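Local structure of STM4351 (Salmonella enterica, 2Y7I) at residues Tyr16-Phe21 with Asp160-Gly165; Asn37-Glu42 with Ala208-Val213; Gln87-Gly92 with Leu191-Arg196; His105-Leu110 with Ala175-Arg180. The protein binds arginine with high specificity as a periplasmic binding protein of the bacterial solute-binding protein 3 family, probably in the service of amino acid uptake. One frame throughout, in Å; residues are numbered along the deposited sequence.

Contact 1: Tyr16-Phe21 with Asp160-Gly165. With ARG (arginine), chain C.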
# COMPACT_ATOMS: atom_id res chain seq x y z
N TYR A 16 14.84 -14.95 -8.53
CA TYR A 16 14.93 -13.50 -8.37
C TYR A 16 14.60 -13.00 -6.96
O TYR A 16 13.68 -12.21 -6.78
CB TYR A 16 14.00 -12.84 -9.42
CG TYR A 16 14.50 -11.54 -10.03
CD1 TYR A 16 15.78 -11.46 -10.58
CD2 TYR A 16 13.69 -10.41 -10.09
CE1 TYR A 16 16.25 -10.27 -11.15
CE2 TYR A 16 14.14 -9.21 -10.65
CZ TYR A 16 15.43 -9.16 -11.19
OH TYR A 16 15.90 -8.00 -11.77
N ALA A 17 15.35 -13.46 -5.95
CA ALA A 17 15.20 -12.94 -4.59
C ALA A 17 15.42 -11.43 -4.61
O ALA A 17 16.31 -10.97 -5.34
CB ALA A 17 16.22 -13.61 -3.64
N PRO A 18 14.64 -10.66 -3.82
CA PRO A 18 13.61 -11.07 -2.85
C PRO A 18 12.18 -11.14 -3.40
O PRO A 18 11.24 -11.30 -2.61
CB PRO A 18 13.67 -9.92 -1.83
CG PRO A 18 13.89 -8.71 -2.71
CD PRO A 18 14.81 -9.19 -3.83
N TYR A 19 12.01 -10.98 -4.71
CA TYR A 19 10.68 -11.03 -5.33
C TYR A 19 10.11 -12.46 -5.26
O TYR A 19 9.02 -12.68 -4.74
CB TYR A 19 10.76 -10.55 -6.78
CG TYR A 19 11.26 -9.13 -6.94
CD1 TYR A 19 10.39 -8.05 -6.79
CD2 TYR A 19 12.60 -8.86 -7.22
CE1 TYR A 19 10.84 -6.74 -6.92
CE2 TYR A 19 13.06 -7.56 -7.37
CZ TYR A 19 12.18 -6.51 -7.21
OH TYR A 19 12.61 -5.22 -7.34
N GLU A 20 10.87 -13.43 -5.78
CA GLU A 20 10.50 -14.85 -5.72
C GLU A 20 11.76 -15.68 -5.88
O GLU A 20 12.60 -15.39 -6.74
CB GLU A 20 9.49 -15.25 -6.80
CG GLU A 20 9.85 -14.75 -8.21
CD GLU A 20 9.19 -13.44 -8.53
OE1 GLU A 20 8.07 -13.23 -8.01
OE2 GLU A 20 9.77 -12.62 -9.29
N PHE A 21 11.87 -16.69 -5.02
CA PHE A 21 13.02 -17.57 -5.00
C PHE A 21 12.67 -18.85 -4.24
O PHE A 21 11.55 -18.98 -3.71
CB PHE A 21 14.26 -16.87 -4.41
CG PHE A 21 14.12 -16.48 -2.95
CD1 PHE A 21 13.44 -15.32 -2.58
CD2 PHE A 21 14.73 -17.25 -1.96
CE1 PHE A 21 13.34 -14.94 -1.25
CE2 PHE A 21 14.63 -16.89 -0.62
CZ PHE A 21 13.93 -15.72 -0.27
N ASP A 160 17.56 -5.75 -11.53
CA ASP A 160 16.91 -4.83 -10.59
C ASP A 160 17.77 -4.63 -9.35
O ASP A 160 18.39 -5.57 -8.86
CB ASP A 160 15.48 -5.29 -10.20
CG ASP A 160 14.47 -5.07 -11.33
OD1 ASP A 160 14.00 -3.93 -11.50
OD2 ASP A 160 14.14 -6.02 -12.05
N VAL A 161 17.80 -3.40 -8.85
CA VAL A 161 18.64 -3.07 -7.70
C VAL A 161 18.38 -3.95 -6.48
O VAL A 161 19.33 -4.35 -5.82
CB VAL A 161 18.66 -1.53 -7.37
CG1 VAL A 161 17.27 -1.01 -6.97
CG2 VAL A 161 19.70 -1.21 -6.31
N ALA A 162 17.11 -4.27 -6.21
CA ALA A 162 16.76 -5.12 -5.07
C ALA A 162 17.36 -6.52 -5.20
O ALA A 162 17.89 -7.08 -4.23
CB ALA A 162 15.22 -5.19 -4.88
N ALA A 163 17.28 -7.08 -6.40
CA ALA A 163 17.76 -8.43 -6.66
C ALA A 163 19.28 -8.49 -6.57
O ALA A 163 19.84 -9.37 -5.92
CB ALA A 163 17.28 -8.92 -8.01
N ILE A 164 19.94 -7.53 -7.21
CA ILE A 164 21.40 -7.44 -7.20
C ILE A 164 21.88 -7.19 -5.76
O ILE A 164 22.82 -7.85 -5.27
CB ILE A 164 21.91 -6.33 -8.16
CG1 ILE A 164 21.54 -6.59 -9.64
CG2 ILE A 164 23.40 -6.01 -7.94
CD1 ILE A 164 21.70 -8.00 -10.13
N GLY A 165 21.22 -6.25 -5.09
CA GLY A 165 21.53 -5.91 -3.70
C GLY A 165 21.46 -7.13 -2.81
O GLY A 165 22.34 -7.36 -1.96
N ARG C . 11.87 -6.27 -13.58
CA ARG C . 12.52 -6.88 -14.79
C ARG C . 11.50 -6.99 -15.92
O ARG C . 11.82 -7.50 -16.99
CB ARG C . 13.11 -8.27 -14.46
CG ARG C . 12.10 -9.25 -13.84
CD ARG C . 12.67 -10.66 -13.67
NE ARG C . 11.81 -11.45 -12.79
CZ ARG C . 12.02 -12.72 -12.46
NH1 ARG C . 13.07 -13.40 -12.93
NH2 ARG C . 11.17 -13.32 -11.65
OXT ARG C . 10.33 -6.60 -15.77
O HOH W 1 18.70 -11.93 -6.04
O HOH W 2 14.42 -3.11 -7.11
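This is a buried contact across the arginine-binding cleft. The loop 16-21, after strand 7-12, meets the start of helix 161-168. The ring of Tyr16 lies between protein and ligand. Ala163 CB sits over one face, 3.8 Å from the ring centroid, as a CH-pi contact. The opposite face carries the bound arginine: ARG CD lies toward the rim, ARG NE is 3.5 Å from Tyr16 CD2, and ARG CZ lies near Tyr16 CG and CB. At the ring edge Tyr16 OH donates to Asp160 OD2 at 2.7 Å, on its anti lone pair, and accepts from Asp160 N at 2.8 Å. These two bonds pin the rotation of the hydroxyl. Asp160 OD2 also accepts from the ligand amino group, ARG N, at 2.7 Å, and from His123. So many donors on one oxygen would be expected to keep the carboxylate ionised. At the far end of the ligand, ARG NH2 donates to Glu20 OE2 at 2.8 Å. Next to Asp160, on the helix side, Tyr19 OH packs on Ala162 CB at 3.6 Å, and one water joins this hydroxyl to Ala162 N. A second water bridges Ala17 O and Ala163 O. Tyr19 and Glu20 both face Tyr16 in a classic beta bulge. The whole forms part of the arginine pocket, with aromatic ring and carboxylates gripping the ligand as in amino acid-binding proteins of this family.

Contact 2: Asn37-Glu42 with Ala208-Val213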
# COMPACT_ATOMS: atom_id res chain seq x y z
N ASN A 37 -0.43 -14.38 -2.22
CA ASN A 37 -1.18 -15.08 -1.17
C ASN A 37 -2.21 -14.17 -0.51
O ASN A 37 -3.35 -14.58 -0.27
CB ASN A 37 -0.24 -15.68 -0.12
CG ASN A 37 0.32 -17.05 -0.53
OD1 ASN A 37 -0.41 -17.91 -1.02
ND2 ASN A 37 1.61 -17.26 -0.32
N ALA A 38 -1.82 -12.92 -0.26
CA ALA A 38 -2.73 -11.94 0.35
C ALA A 38 -3.90 -11.64 -0.59
O ALA A 38 -5.05 -11.55 -0.16
CB ALA A 38 -1.97 -10.66 0.73
N VAL A 39 -3.60 -11.48 -1.88
CA VAL A 39 -4.63 -11.31 -2.92
C VAL A 39 -5.59 -12.51 -2.95
O VAL A 39 -6.82 -12.33 -2.92
CB VAL A 39 -3.99 -11.06 -4.30
CG1 VAL A 39 -5.04 -11.13 -5.44
CG2 VAL A 39 -3.27 -9.72 -4.30
N CYS A 40 -5.04 -13.72 -2.99
CA CYS A 40 -5.86 -14.95 -2.92
C CYS A 40 -6.76 -15.03 -1.68
O CYS A 40 -7.94 -15.41 -1.78
CB CYS A 40 -4.99 -16.20 -3.04
SG CYS A 40 -4.38 -16.39 -4.71
N LYS A 41 -6.21 -14.66 -0.52
CA LYS A 41 -7.01 -14.65 0.71
C LYS A 41 -8.21 -13.70 0.59
O LYS A 41 -9.33 -14.07 0.95
CB LYS A 41 -6.15 -14.32 1.94
CG LYS A 41 -6.92 -14.49 3.26
CD LYS A 41 -5.99 -14.45 4.46
CE LYS A 41 -6.75 -14.78 5.74
NZ LYS A 41 -5.88 -14.76 6.94
N GLU A 42 -7.98 -12.49 0.06
CA GLU A 42 -9.08 -11.53 -0.16
C GLU A 42 -10.10 -12.04 -1.17
O GLU A 42 -11.27 -11.67 -1.12
CB GLU A 42 -8.55 -10.17 -0.62
CG GLU A 42 -7.85 -9.34 0.45
CD GLU A 42 -8.76 -8.91 1.60
OE1 GLU A 42 -10.00 -8.99 1.47
OE2 GLU A 42 -8.21 -8.50 2.64
N ALA A 208 -9.69 -5.37 -7.07
CA ALA A 208 -10.46 -5.11 -5.86
C ALA A 208 -9.70 -5.66 -4.64
O ALA A 208 -9.70 -5.03 -3.58
CB ALA A 208 -11.85 -5.72 -5.95
N ALA A 209 -9.06 -6.82 -4.80
CA ALA A 209 -8.27 -7.42 -3.73
C ALA A 209 -7.00 -6.62 -3.43
O ALA A 209 -6.66 -6.38 -2.26
CB ALA A 209 -7.93 -8.87 -4.07
N LEU A 210 -6.30 -6.19 -4.48
CA LEU A 210 -5.10 -5.34 -4.33
C LEU A 210 -5.40 -4.01 -3.63
O LEU A 210 -4.60 -3.54 -2.81
CB LEU A 210 -4.42 -5.09 -5.69
CG LEU A 210 -3.48 -6.17 -6.23
CD1 LEU A 210 -3.06 -5.86 -7.64
CD2 LEU A 210 -2.24 -6.33 -5.33
N ASP A 211 -6.56 -3.40 -3.94
CA ASP A 211 -7.00 -2.18 -3.26
C ASP A 211 -6.99 -2.37 -1.75
O ASP A 211 -6.53 -1.52 -1.00
CB ASP A 211 -8.41 -1.77 -3.69
CG ASP A 211 -8.46 -1.17 -5.07
OD1 ASP A 211 -7.39 -0.97 -5.66
OD2 ASP A 211 -9.57 -0.89 -5.55
N LYS A 212 -7.54 -3.51 -1.32
CA LYS A 212 -7.55 -3.87 0.08
C LYS A 212 -6.17 -4.22 0.63
O LYS A 212 -5.78 -3.71 1.68
CB LYS A 212 -8.56 -4.99 0.35
CG LYS A 212 -10.00 -4.54 0.20
CD LYS A 212 -10.97 -5.71 0.31
CE LYS A 212 -12.40 -5.24 0.19
NZ LYS A 212 -13.31 -6.35 -0.22
N VAL A 213 -5.43 -5.09 -0.07
CA VAL A 213 -4.09 -5.50 0.39
C VAL A 213 -3.16 -4.30 0.53
O VAL A 213 -2.46 -4.17 1.54
CB VAL A 213 -3.45 -6.59 -0.52
CG1 VAL A 213 -1.99 -6.83 -0.17
CG2 VAL A 213 -4.25 -7.90 -0.43
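Ala209, Leu210, Lys212 and Val213 of helix 200-214 meet Ala38, Val39 and Glu42 of helix 31-42. Val213 CG2 lies 3.8 Å from Ala38 CB and also rests against the Ala38 carbonyl. Val213 CG1 touches the same methyl, so both branches meet it. Val39 sends its two branches to different partners. Val39 CG1, anti to the backbone N (chi1 170°), packs on Ala209 CB at 3.9 Å. Val39 CG2, beside the backbone N, meets Leu210 CD2 at 3.7 Å, and the two side chains cross obliquely. Ala209 CB also takes Glu42 CB at 3.7 Å. Val39 CA and Ala209 CA are 5.4 Å apart, the closest such pair. The axes of the two short segments approach to 8.7 Å at an angle of 114°. At the rim the Glu42 chain bends at chi2 and lies across the aliphatic part of Lys212, with Glu42 OE1 3.6 Å from Lys212 CD. Glu42 OE1 and Lys212 NZ stay 4.6 Å apart, beyond a salt bridge, so any attraction is loose. No hydrogen bond joins the segments. Further out, Leu210 also packs on Tyr89, and Cys40 turns to strand 7-12. Asp211 O accepts a bond from Lys214 of the second subunit, so helix 200-214 also meets the dimer partner. This is an apolar crossing of two helices at a steep angle, within one lobe of the periplasmic binding protein fold.

Contact 3: Gln87-Gly92 with Leu191-Arg196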
# COMPACT_ATOMS: atom_id res chain seq x y z
N GLN A 87 -3.48 -2.93 -11.58
CA GLN A 87 -2.88 -1.72 -11.04
C GLN A 87 -1.46 -2.08 -10.57
O GLN A 87 -1.18 -3.25 -10.26
CB GLN A 87 -3.71 -1.25 -9.83
CG GLN A 87 -3.75 -2.29 -8.69
CD GLN A 87 -4.51 -1.81 -7.49
OE1 GLN A 87 -3.96 -1.12 -6.62
NE2 GLN A 87 -5.78 -2.17 -7.41
N PRO A 88 -0.56 -1.09 -10.51
CA PRO A 88 0.75 -1.40 -9.95
C PRO A 88 0.62 -1.89 -8.51
O PRO A 88 -0.21 -1.37 -7.76
CB PRO A 88 1.49 -0.05 -10.00
CG PRO A 88 0.41 0.98 -10.07
CD PRO A 88 -0.69 0.34 -10.85
N TYR A 89 1.39 -2.90 -8.14
CA TYR A 89 1.42 -3.30 -6.73
C TYR A 89 2.70 -2.85 -6.04
O TYR A 89 2.75 -2.78 -4.82
CB TYR A 89 1.14 -4.81 -6.52
CG TYR A 89 2.21 -5.73 -7.07
CD1 TYR A 89 3.30 -6.12 -6.27
CD2 TYR A 89 2.13 -6.22 -8.36
CE1 TYR A 89 4.29 -6.97 -6.77
CE2 TYR A 89 3.13 -7.06 -8.87
CZ TYR A 89 4.19 -7.43 -8.08
OH TYR A 89 5.17 -8.27 -8.59
N TYR A 90 3.72 -2.50 -6.82
CA TYR A 90 4.99 -2.01 -6.29
C TYR A 90 5.68 -1.22 -7.40
O TYR A 90 5.38 -1.43 -8.58
CB TYR A 90 5.88 -3.17 -5.82
CG TYR A 90 7.08 -2.73 -5.01
CD1 TYR A 90 6.93 -2.20 -3.73
CD2 TYR A 90 8.37 -2.86 -5.52
CE1 TYR A 90 8.04 -1.80 -2.97
CE2 TYR A 90 9.48 -2.47 -4.78
CZ TYR A 90 9.31 -1.95 -3.51
OH TYR A 90 10.42 -1.57 -2.79
N GLU A 91 6.59 -0.32 -7.05
CA GLU A 91 7.19 0.56 -8.05
C GLU A 91 8.25 -0.14 -8.87
O GLU A 91 8.97 -0.99 -8.36
CB GLU A 91 7.81 1.79 -7.39
CG GLU A 91 6.81 2.88 -7.10
CD GLU A 91 7.45 4.10 -6.49
OE1 GLU A 91 8.68 4.10 -6.30
OE2 GLU A 91 6.70 5.06 -6.20
N GLY A 92 8.34 0.22 -10.15
CA GLY A 92 9.46 -0.18 -10.98
C GLY A 92 10.63 0.71 -10.63
O GLY A 92 10.49 1.94 -10.57
N LEU A 191 5.28 -2.59 -11.01
CA LEU A 191 5.12 -4.04 -11.11
C LEU A 191 3.64 -4.35 -11.15
O LEU A 191 2.85 -3.73 -10.43
CB LEU A 191 5.77 -4.75 -9.93
CG LEU A 191 7.26 -4.48 -9.67
CD1 LEU A 191 7.73 -5.36 -8.53
CD2 LEU A 191 8.09 -4.70 -10.95
N GLY A 192 3.27 -5.32 -11.99
CA GLY A 192 1.85 -5.67 -12.16
C GLY A 192 1.65 -7.17 -12.11
O GLY A 192 2.59 -7.95 -12.32
N ILE A 193 0.42 -7.56 -11.81
CA ILE A 193 -0.00 -8.95 -11.96
C ILE A 193 -0.65 -9.06 -13.34
O ILE A 193 -1.53 -8.28 -13.66
CB ILE A 193 -1.00 -9.37 -10.86
CG1 ILE A 193 -0.29 -9.42 -9.50
CG2 ILE A 193 -1.61 -10.74 -11.19
CD1 ILE A 193 -1.21 -9.70 -8.30
N ALA A 194 -0.20 -10.03 -14.15
CA ALA A 194 -0.69 -10.17 -15.52
C ALA A 194 -1.74 -11.27 -15.63
O ALA A 194 -1.63 -12.32 -15.01
CB ALA A 194 0.47 -10.43 -16.48
N VAL A 195 -2.76 -10.99 -16.42
CA VAL A 195 -3.77 -11.99 -16.80
C VAL A 195 -3.95 -11.89 -18.31
O VAL A 195 -3.50 -10.92 -18.92
CB VAL A 195 -5.11 -11.80 -16.03
CG1 VAL A 195 -4.84 -11.51 -14.54
CG2 VAL A 195 -5.96 -10.68 -16.63
N ARG A 196 -4.58 -12.90 -18.91
CA ARG A 196 -4.91 -12.87 -20.33
C ARG A 196 -5.82 -11.69 -20.69
O ARG A 196 -6.64 -11.26 -19.88
CB ARG A 196 -5.61 -14.16 -20.75
CG ARG A 196 -4.67 -15.27 -21.09
CD ARG A 196 -5.43 -16.50 -21.59
NE ARG A 196 -6.45 -16.98 -20.65
CZ ARG A 196 -6.21 -17.51 -19.45
NH1 ARG A 196 -4.97 -17.63 -18.97
NH2 ARG A 196 -7.24 -17.91 -18.70
O HOH W 3 4.84 -9.03 -11.35
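Two backbone hydrogen bonds tie Tyr89 and Tyr90 to Leu191. Tyr89 N donates to Leu191 O at 2.8 Å, and Leu191 N donates to Tyr90 O at 2.7 Å. Both are fairly straight and arrive nearly along the C=O axis of the acceptor. Leu191 O has a further contact, with Pro88 CA at 3.2 Å. The Tyr89 hydroxyl is satisfied twice. A water donates to Tyr89 OH and also to Gly192 O, and Asp32 OD1 is a second partner of the hydroxyl. Tyr89 CG takes the crowded position between the backbone N and the carbonyl carbon (chi1 67°), which swings the ring across Leu191. Leu191 CB lies over one ring face, 3.9 Å from the Tyr89 centroid, as a CH-pi contact. The carbonyl carbon of Gly192 sits at the ring edge. Leu191 CD1 rests on Tyr90 CB at 3.9 Å, and the Tyr90 ring stacks on Phe227. Gln87 has its amide filled from helix 200-214: OE1 bonds Lys214 and NE2 bonds Asp211. Ile193 N is hydrogen-bonded to Ser86 OG. The contact joins two chain connections beside the arginine site, consistent with the hinge region of a two-lobed periplasmic binding protein.

Contact 4: His105-Leu110 with Ala175-Arg180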
# COMPACT_ATOMS: atom_id res chain seq x y z
N HIS A 105 33.07 1.61 -13.35
CA HIS A 105 32.25 2.69 -12.79
C HIS A 105 31.06 3.01 -13.69
O HIS A 105 29.98 3.34 -13.20
CB HIS A 105 33.10 3.97 -12.63
CG HIS A 105 34.09 3.91 -11.51
ND1 HIS A 105 33.91 4.58 -10.32
CD2 HIS A 105 35.27 3.26 -11.40
CE1 HIS A 105 34.94 4.35 -9.52
NE2 HIS A 105 35.78 3.55 -10.15
N THR A 106 31.27 2.92 -15.00
CA THR A 106 30.26 3.38 -15.96
C THR A 106 30.03 2.36 -17.06
O THR A 106 30.87 1.46 -17.30
CB THR A 106 30.69 4.70 -16.66
OG1 THR A 106 31.80 4.45 -17.52
CG2 THR A 106 31.06 5.79 -15.66
N PHE A 107 28.92 2.52 -17.77
CA PHE A 107 28.66 1.73 -18.97
C PHE A 107 29.77 1.87 -20.02
O PHE A 107 30.14 0.87 -20.65
CB PHE A 107 27.30 2.08 -19.57
CG PHE A 107 26.13 1.48 -18.82
CD1 PHE A 107 25.93 0.10 -18.80
CD2 PHE A 107 25.24 2.30 -18.13
CE1 PHE A 107 24.86 -0.46 -18.11
CE2 PHE A 107 24.16 1.75 -17.42
CZ PHE A 107 23.97 0.36 -17.41
N ALA A 108 30.30 3.08 -20.18
CA ALA A 108 31.44 3.30 -21.08
C ALA A 108 32.62 2.40 -20.70
O ALA A 108 33.30 1.86 -21.58
CB ALA A 108 31.86 4.77 -21.09
N ASP A 109 32.86 2.23 -19.40
CA ASP A 109 33.95 1.37 -18.91
C ASP A 109 33.76 -0.09 -19.33
O ASP A 109 34.72 -0.85 -19.42
CB ASP A 109 34.07 1.43 -17.39
CG ASP A 109 34.50 2.79 -16.87
OD1 ASP A 109 35.15 3.57 -17.61
OD2 ASP A 109 34.18 3.08 -15.69
N LEU A 110 32.51 -0.48 -19.58
CA LEU A 110 32.19 -1.85 -19.99
C LEU A 110 32.28 -2.09 -21.50
O LEU A 110 31.90 -3.16 -21.98
CB LEU A 110 30.82 -2.25 -19.44
CG LEU A 110 30.83 -2.57 -17.93
CD1 LEU A 110 29.42 -2.49 -17.36
CD2 LEU A 110 31.42 -3.95 -17.71
N ALA A 175 30.29 -5.35 -6.27
CA ALA A 175 29.62 -4.10 -5.87
C ALA A 175 28.72 -3.62 -6.99
O ALA A 175 28.97 -3.89 -8.16
CB ALA A 175 30.62 -3.00 -5.50
N ILE A 176 27.67 -2.89 -6.60
CA ILE A 176 26.83 -2.20 -7.55
C ILE A 176 27.67 -1.11 -8.22
O ILE A 176 28.34 -0.30 -7.54
CB ILE A 176 25.57 -1.57 -6.87
CG1 ILE A 176 24.57 -2.67 -6.45
CG2 ILE A 176 24.89 -0.56 -7.81
CD1 ILE A 176 23.42 -2.16 -5.54
N MET A 177 27.64 -1.09 -9.54
CA MET A 177 28.39 -0.13 -10.34
C MET A 177 27.80 1.26 -10.18
O MET A 177 26.59 1.42 -10.00
CB MET A 177 28.40 -0.59 -11.80
CG MET A 177 29.44 0.10 -12.67
SD MET A 177 29.42 -0.47 -14.39
CE MET A 177 27.95 0.39 -14.96
N ASP A 178 28.66 2.28 -10.23
CA ASP A 178 28.21 3.65 -9.98
C ASP A 178 27.10 4.12 -10.93
O ASP A 178 26.09 4.67 -10.48
CB ASP A 178 29.38 4.63 -9.94
CG ASP A 178 30.15 4.56 -8.63
OD1 ASP A 178 29.60 4.03 -7.64
OD2 ASP A 178 31.32 5.04 -8.58
N GLU A 179 27.28 3.91 -12.24
CA GLU A 179 26.27 4.37 -13.19
C GLU A 179 25.10 3.40 -13.22
O GLU A 179 25.28 2.22 -13.48
CB GLU A 179 26.84 4.55 -14.61
CG GLU A 179 25.80 5.15 -15.57
CD GLU A 179 26.29 5.34 -17.00
OE1 GLU A 179 27.45 4.98 -17.32
OE2 GLU A 179 25.49 5.85 -17.81
N ARG A 180 23.90 3.93 -12.96
CA ARG A 180 22.68 3.16 -13.04
C ARG A 180 21.92 3.48 -14.32
O ARG A 180 22.22 4.47 -15.00
CB ARG A 180 21.80 3.46 -11.82
CG ARG A 180 22.54 3.20 -10.52
CD ARG A 180 21.64 3.26 -9.31
NE ARG A 180 22.40 2.92 -8.11
CZ ARG A 180 21.86 2.50 -6.97
NH1 ARG A 180 20.54 2.35 -6.86
NH2 ARG A 180 22.65 2.23 -5.94
O HOH W 4 28.72 5.53 -19.66
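The Phe107 ring carries Met177 CE over the centre of one face, 4.3 Å above its plane, and has Glu179 OE2 at its edge. The contact joins an ST-motif turn, after strand 95-100, to the segment leaving strand 174-176 at the edge of the mixed sheet of one lobe. It lies away from the arginine and zinc sites. The Glu179 carboxylate is turned 71° from the Phe107 ring plane, and Glu179 CD comes 3.4 Å from Phe107 CD2. The His105 ring and the Asp178 carboxylate lie side by side with planes 65° apart. His105 ND1 donates to Asp178 OD2 at 3.2 Å, a bent His-carboxylate hydrogen bond that meets the oxygen from above the carboxylate plane. In the ST motif Thr106 OG1 accepts from Asp109 N. Asp109 OD2 in turn accepts from both His105 N and Thr106 N, so the turn is braced from both ends. Across the contact, Glu179 N donates to His105 O at 2.9 Å, almost along the C=O axis. Met177 CG lies against His105 O, anti to its own backbone N (chi1 -164°). The chain then bends at chi3, and Met177 SD meets Leu110 CD1 tip to tip at 3.6 Å. Phe107 and Met177 also pack on Val97, which seats both on the sheet. Glu179 is extended, so its carboxylate reaches the backbone N of Phe107. There Glu179 OE1 accepts from Phe107 N at 2.9 Å and from a water that in turn accepts from Ala108 N.

Along the chain contact 1 crosses contacts 2, 3 and 4, while contact 4 is nested inside contact 3 and contact 3 inside contact 2. Contacts 2 and 3 are neighbours, with centres about 13 Å apart. Both lean on helix 200-214, which follows strand 194-195 in the chain. Contact 3 meets contact 1, about 16 Å away between centres, where Tyr19 packs on Leu191. Contact 1 meets contact 4 through helix 161-168 and strand 174-176. Contacts 2 and 4 stand on opposite sides of the chain's centre, about 39 Å apart between centres. The series therefore runs from one lobe to the other, with the arginine site of contact 1 in between.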